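Local coordinates for putative D-alanine N-acetyltransferase of GNAT family (Desulfovibrio desulfuricans subsp. desulfuricans, PDB 2R7H), which probably transfers an acyl group, most likely acetyl from acetyl-CoA, to an amine as a GNAT-family acetyltransferase, its true substrate being unproven, at residues B[69-74]-B[117-122]; B[83-88]-B[121-126]. All blocks are in the same frame, centred on the assembly; numbering follows the deposited sequence.

Overall arrangement
Interactions 1 and 2 pin the same helix, 111-125, onto two neighbouring antiparallel strands of the sheet, 69-75 and 78-87. Their centres are 8 Å apart, and backbone pairs such as Val71 with Ala83 tie the two strands together. Asp122 belongs to both, as does the water held by its OD2. In each contact a buried strand side chain reaches the helix. Interaction 1 is only partly buried; there the branched Val71 meets the CB of Glu118, Val119 and a carboxylate oxygen of Asp122. Interaction 2 is the more buried one, using the long ring of Tyr85 against Val123 and Asp122. Val119 packs against Ala83 and Tyr85 and so connects the two contacts.

Interaction 1 of 2, residues B[69-74]-B[117-122]; sequences HFVFAT and AEVVHD
Val71 reaches from strand 69-75 to helix 111-125 with both of its methyls. CG1, held anti to the backbone N (chi1 178°), meets Glu118 CB at 3.8 Å, while CG2 turns mainly to the next helical turn, 4.0 Å from Val119 CG2 and 3.8 Å from Asp122 OD2. This is the close-packed part, apolar at Val119 and at the CB of Glu118, with the carboxylate oxygen of Asp122 at its rim; Leu115 of the same helix extends it along Val71.

The other side is polar and wetter. The Glu118 chain bends at chi2, which carries its carboxylate away from the strand, and OE1 forms a salt bridge with Arg24. Asp122 OD2 is salt-bridged to Arg24 as well and accepts a hydrogen bond from a water 2.7 Å away; that water bonds weakly to Phe70 O. The second oxygen, Asp122 OD1, receives His121 ND1 at 2.8 Å, nearly straight (164°) and in the imidazole plane. With its carboxylate gripped at both oxygens, Asp122 probably has little freedom to rotate.

The axes of the two short segments lie 9.0 Å apart, and the helix packs on the face of the mixed sheet, roughly antiparallel to the strand (144°), as in the alpha/beta GNAT fold.

Interaction 2 of 2, residues B[83-88]-B[121-126]; sequences ACYGPT and HDVRLT
Tyr85 lays the far end of its ring against the helix, with CE2 3.7 Å from Val123 CG2 and its hydroxyl against the CB of Asp122. A chi1 of 74° sets CG between the backbone N and the carbonyl carbon and directs the aromatic group off strand 78-87 toward the last turns of helix 111-125.

Two neighbouring helical residues share the ring. Val123 takes the CD2-CE2 side with one methyl; that methyl is anti to the carbonyl carbon and beside the backbone N, and the two side chains slide past each other in opposite directions. Asp122 takes the phenolic end. It crosses the tyrosine at about a right angle, with the ring and carboxylate planes 45° apart, and Tyr85 OH comes within 3.1 Å of Asp122 CB. The approach to both residues is oblique to the ring.

A water also links the two polar groups. It lies unusually close to Tyr85 OH, at 2.5 Å, and donates to Asp122 OD2, the oxygen that Arg24 holds. The ring itself is packed further by His69, whose imidazole lies at about 30° to it, and by Val119 one turn back on the helix. Tyr95 of the next strand, 94-102, closes on Val123.

Within residues 83-88 and 121-126, Tyr85 carries the contact from the strand side. The chemistry is mixed, part valine methyl and part aspartate: the CD2 and CE2 carbons of the ring pack on Val123, while the hydroxyl joins a small network of water, aspartate and arginine. Arg24 probably helps to keep the Asp122 carboxylate ionised, and the water connects the phenol hydroxyl to it.

Interaction 1 of 2, residues B[69-74]-B[117-122]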
# COMPACT_ATOMS: atom_id res chain seq x y z
N HIS B 69 -12.11 7.79 2.73
CA HIS B 69 -13.39 7.99 3.36
C HIS B 69 -13.15 8.23 4.83
O HIS B 69 -12.15 7.76 5.39
CB HIS B 69 -14.24 6.76 3.13
CG HIS B 69 -14.50 6.50 1.69
ND1 HIS B 69 -15.69 6.84 1.09
CD2 HIS B 69 -13.71 6.00 0.71
CE1 HIS B 69 -15.64 6.51 -0.19
NE2 HIS B 69 -14.44 6.01 -0.45
N PHE B 70 -14.11 8.90 5.45
CA PHE B 70 -14.06 9.31 6.84
C PHE B 70 -15.36 9.15 7.59
O PHE B 70 -16.43 9.27 7.00
CB PHE B 70 -13.76 10.83 6.88
CG PHE B 70 -12.45 11.21 6.27
CD1 PHE B 70 -12.34 11.51 4.93
CD2 PHE B 70 -11.31 11.21 7.03
CE1 PHE B 70 -11.12 11.81 4.35
CE2 PHE B 70 -10.09 11.50 6.46
CZ PHE B 70 -10.00 11.81 5.11
N VAL B 71 -15.26 8.85 8.90
CA VAL B 71 -16.43 8.83 9.83
C VAL B 71 -15.92 9.70 10.99
O VAL B 71 -14.94 9.33 11.65
CB VAL B 71 -16.85 7.45 10.39
CG1 VAL B 71 -18.04 7.65 11.36
CG2 VAL B 71 -17.19 6.43 9.28
N PHE B 72 -16.51 10.88 11.18
CA PHE B 72 -16.13 11.80 12.25
C PHE B 72 -17.13 11.70 13.40
O PHE B 72 -18.32 11.79 13.15
CB PHE B 72 -16.15 13.25 11.73
CG PHE B 72 -15.29 13.49 10.51
CD1 PHE B 72 -13.92 13.54 10.63
CD2 PHE B 72 -15.86 13.68 9.26
CE1 PHE B 72 -13.12 13.76 9.52
CE2 PHE B 72 -15.08 13.92 8.15
CZ PHE B 72 -13.70 13.96 8.29
N ALA B 73 -16.66 11.47 14.63
CA ALA B 73 -17.52 11.41 15.82
C ALA B 73 -17.47 12.84 16.42
O ALA B 73 -16.38 13.33 16.77
CB ALA B 73 -16.99 10.38 16.82
N THR B 74 -18.62 13.54 16.47
CA THR B 74 -18.66 14.90 17.05
C THR B 74 -19.61 15.03 18.27
O THR B 74 -20.57 14.28 18.39
CB THR B 74 -19.09 15.97 16.01
OG1 THR B 74 -20.38 15.62 15.49
CG2 THR B 74 -18.10 16.07 14.88
N ALA B 117 -17.38 0.31 14.22
CA ALA B 117 -18.69 -0.23 13.83
C ALA B 117 -19.27 0.58 12.64
O ALA B 117 -19.87 0.03 11.71
CB ALA B 117 -19.64 -0.27 15.03
N GLU B 118 -19.08 1.89 12.65
CA GLU B 118 -19.58 2.70 11.54
C GLU B 118 -18.82 2.44 10.22
O GLU B 118 -19.42 2.42 9.13
CB GLU B 118 -19.55 4.18 11.92
CG GLU B 118 -20.43 4.56 13.11
CD GLU B 118 -21.88 4.07 13.01
OE1 GLU B 118 -22.51 4.22 11.96
OE2 GLU B 118 -22.38 3.53 14.02
N VAL B 119 -17.49 2.30 10.31
CA VAL B 119 -16.69 2.01 9.14
C VAL B 119 -17.14 0.68 8.54
O VAL B 119 -17.27 0.57 7.34
CB VAL B 119 -15.17 1.94 9.48
CG1 VAL B 119 -14.41 1.29 8.35
CG2 VAL B 119 -14.66 3.39 9.87
N VAL B 120 -17.33 -0.32 9.40
CA VAL B 120 -17.78 -1.66 8.97
C VAL B 120 -19.15 -1.61 8.29
O VAL B 120 -19.36 -2.26 7.30
CB VAL B 120 -17.77 -2.65 10.12
CG1 VAL B 120 -18.49 -3.94 9.77
CG2 VAL B 120 -16.35 -2.91 10.54
N HIS B 121 -20.06 -0.79 8.83
CA HIS B 121 -21.37 -0.57 8.24
C HIS B 121 -21.22 -0.04 6.83
O HIS B 121 -21.83 -0.54 5.89
CB HIS B 121 -22.14 0.44 9.10
CG HIS B 121 -23.34 1.03 8.43
ND1 HIS B 121 -23.26 2.15 7.63
CD2 HIS B 121 -24.65 0.69 8.48
CE1 HIS B 121 -24.47 2.46 7.19
NE2 HIS B 121 -25.33 1.60 7.70
N ASP B 122 -20.39 0.99 6.69
CA ASP B 122 -20.17 1.62 5.39
C ASP B 122 -19.53 0.73 4.35
O ASP B 122 -19.89 0.81 3.20
CB ASP B 122 -19.34 2.89 5.53
CG ASP B 122 -20.02 3.96 6.31
OD1 ASP B 122 -21.21 3.80 6.70
OD2 ASP B 122 -19.36 4.98 6.51
O HOH W 1 -17.58 6.59 5.20

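Interaction 2 of 2, residues B[83-88]-B[121-126]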
# COMPACT_ATOMS: atom_id res chain seq x y z
N ALA B 83 -12.35 8.12 12.14
CA ALA B 83 -11.77 6.95 11.47
C ALA B 83 -11.53 7.37 10.01
O ALA B 83 -12.30 8.16 9.46
CB ALA B 83 -12.67 5.81 11.52
N CYS B 84 -10.44 6.89 9.43
CA CYS B 84 -10.04 7.16 8.05
C CYS B 84 -9.89 5.77 7.40
O CYS B 84 -9.25 4.84 7.96
CB CYS B 84 -8.70 7.92 8.00
SG CYS B 84 -8.24 8.25 6.28
N TYR B 85 -10.49 5.57 6.24
CA TYR B 85 -10.42 4.27 5.58
C TYR B 85 -10.67 4.40 4.09
O TYR B 85 -11.01 5.45 3.61
CB TYR B 85 -11.46 3.31 6.23
CG TYR B 85 -12.88 3.60 5.86
CD1 TYR B 85 -13.61 4.57 6.49
CD2 TYR B 85 -13.47 2.91 4.80
CE1 TYR B 85 -14.90 4.83 6.08
CE2 TYR B 85 -14.72 3.14 4.41
CZ TYR B 85 -15.44 4.10 5.04
OH TYR B 85 -16.70 4.31 4.58
N GLY B 86 -10.52 3.30 3.34
CA GLY B 86 -10.76 3.39 1.91
C GLY B 86 -10.62 2.09 1.17
O GLY B 86 -10.08 1.14 1.70
N PRO B 87 -11.14 2.04 -0.07
CA PRO B 87 -10.96 0.77 -0.78
C PRO B 87 -9.51 0.51 -1.16
O PRO B 87 -8.76 1.43 -1.51
CB PRO B 87 -11.80 0.94 -2.03
CG PRO B 87 -11.76 2.45 -2.30
CD PRO B 87 -11.89 3.01 -0.89
N THR B 88 -9.09 -0.74 -1.07
CA THR B 88 -7.73 -1.07 -1.43
C THR B 88 -7.57 -1.06 -2.97
O THR B 88 -8.37 -1.69 -3.66
CB THR B 88 -7.37 -2.45 -0.93
OG1 THR B 88 -7.68 -2.51 0.47
CG2 THR B 88 -5.91 -2.70 -1.15
N HIS B 121 -20.06 -0.79 8.83
CA HIS B 121 -21.37 -0.57 8.24
C HIS B 121 -21.22 -0.04 6.83
O HIS B 121 -21.83 -0.54 5.89
CB HIS B 121 -22.14 0.44 9.10
CG HIS B 121 -23.34 1.03 8.43
ND1 HIS B 121 -23.26 2.15 7.63
CD2 HIS B 121 -24.65 0.69 8.48
CE1 HIS B 121 -24.47 2.46 7.19
NE2 HIS B 121 -25.33 1.60 7.70
N ASP B 122 -20.39 0.99 6.69
CA ASP B 122 -20.17 1.62 5.39
C ASP B 122 -19.53 0.73 4.35
O ASP B 122 -19.89 0.81 3.20
CB ASP B 122 -19.34 2.89 5.53
CG ASP B 122 -20.02 3.96 6.31
OD1 ASP B 122 -21.21 3.80 6.70
OD2 ASP B 122 -19.36 4.98 6.51
N VAL B 123 -18.55 -0.06 4.78
CA VAL B 123 -17.84 -1.01 3.93
C VAL B 123 -18.82 -2.12 3.52
O VAL B 123 -18.82 -2.54 2.37
CB VAL B 123 -16.58 -1.58 4.64
CG1 VAL B 123 -16.06 -2.80 3.94
CG2 VAL B 123 -15.51 -0.49 4.75
N ARG B 124 -19.61 -2.63 4.45
CA ARG B 124 -20.64 -3.59 4.09
C ARG B 124 -21.60 -3.05 3.00
O ARG B 124 -21.89 -3.77 2.03
CB ARG B 124 -21.46 -4.00 5.29
CG ARG B 124 -20.76 -4.97 6.16
CD ARG B 124 -21.50 -5.25 7.47
NE ARG B 124 -20.85 -6.38 8.15
CZ ARG B 124 -21.04 -6.74 9.42
NH1 ARG B 124 -21.76 -6.00 10.29
NH2 ARG B 124 -20.39 -7.82 9.86
N LEU B 125 -22.07 -1.82 3.15
CA LEU B 125 -22.98 -1.23 2.14
C LEU B 125 -22.48 -1.12 0.72
O LEU B 125 -23.27 -1.19 -0.21
CB LEU B 125 -23.52 0.14 2.56
CG LEU B 125 -24.79 0.10 3.40
CD1 LEU B 125 -24.67 -0.87 4.59
CD2 LEU B 125 -25.16 1.51 3.82
N THR B 126 -21.18 -0.95 0.55
CA THR B 126 -20.60 -0.82 -0.76
C THR B 126 -20.18 -2.16 -1.31
O THR B 126 -19.51 -2.20 -2.31
CB THR B 126 -19.41 0.15 -0.72
OG1 THR B 126 -18.44 -0.32 0.22
CG2 THR B 126 -19.87 1.51 -0.26
O HOH W 1 -17.58 6.59 5.20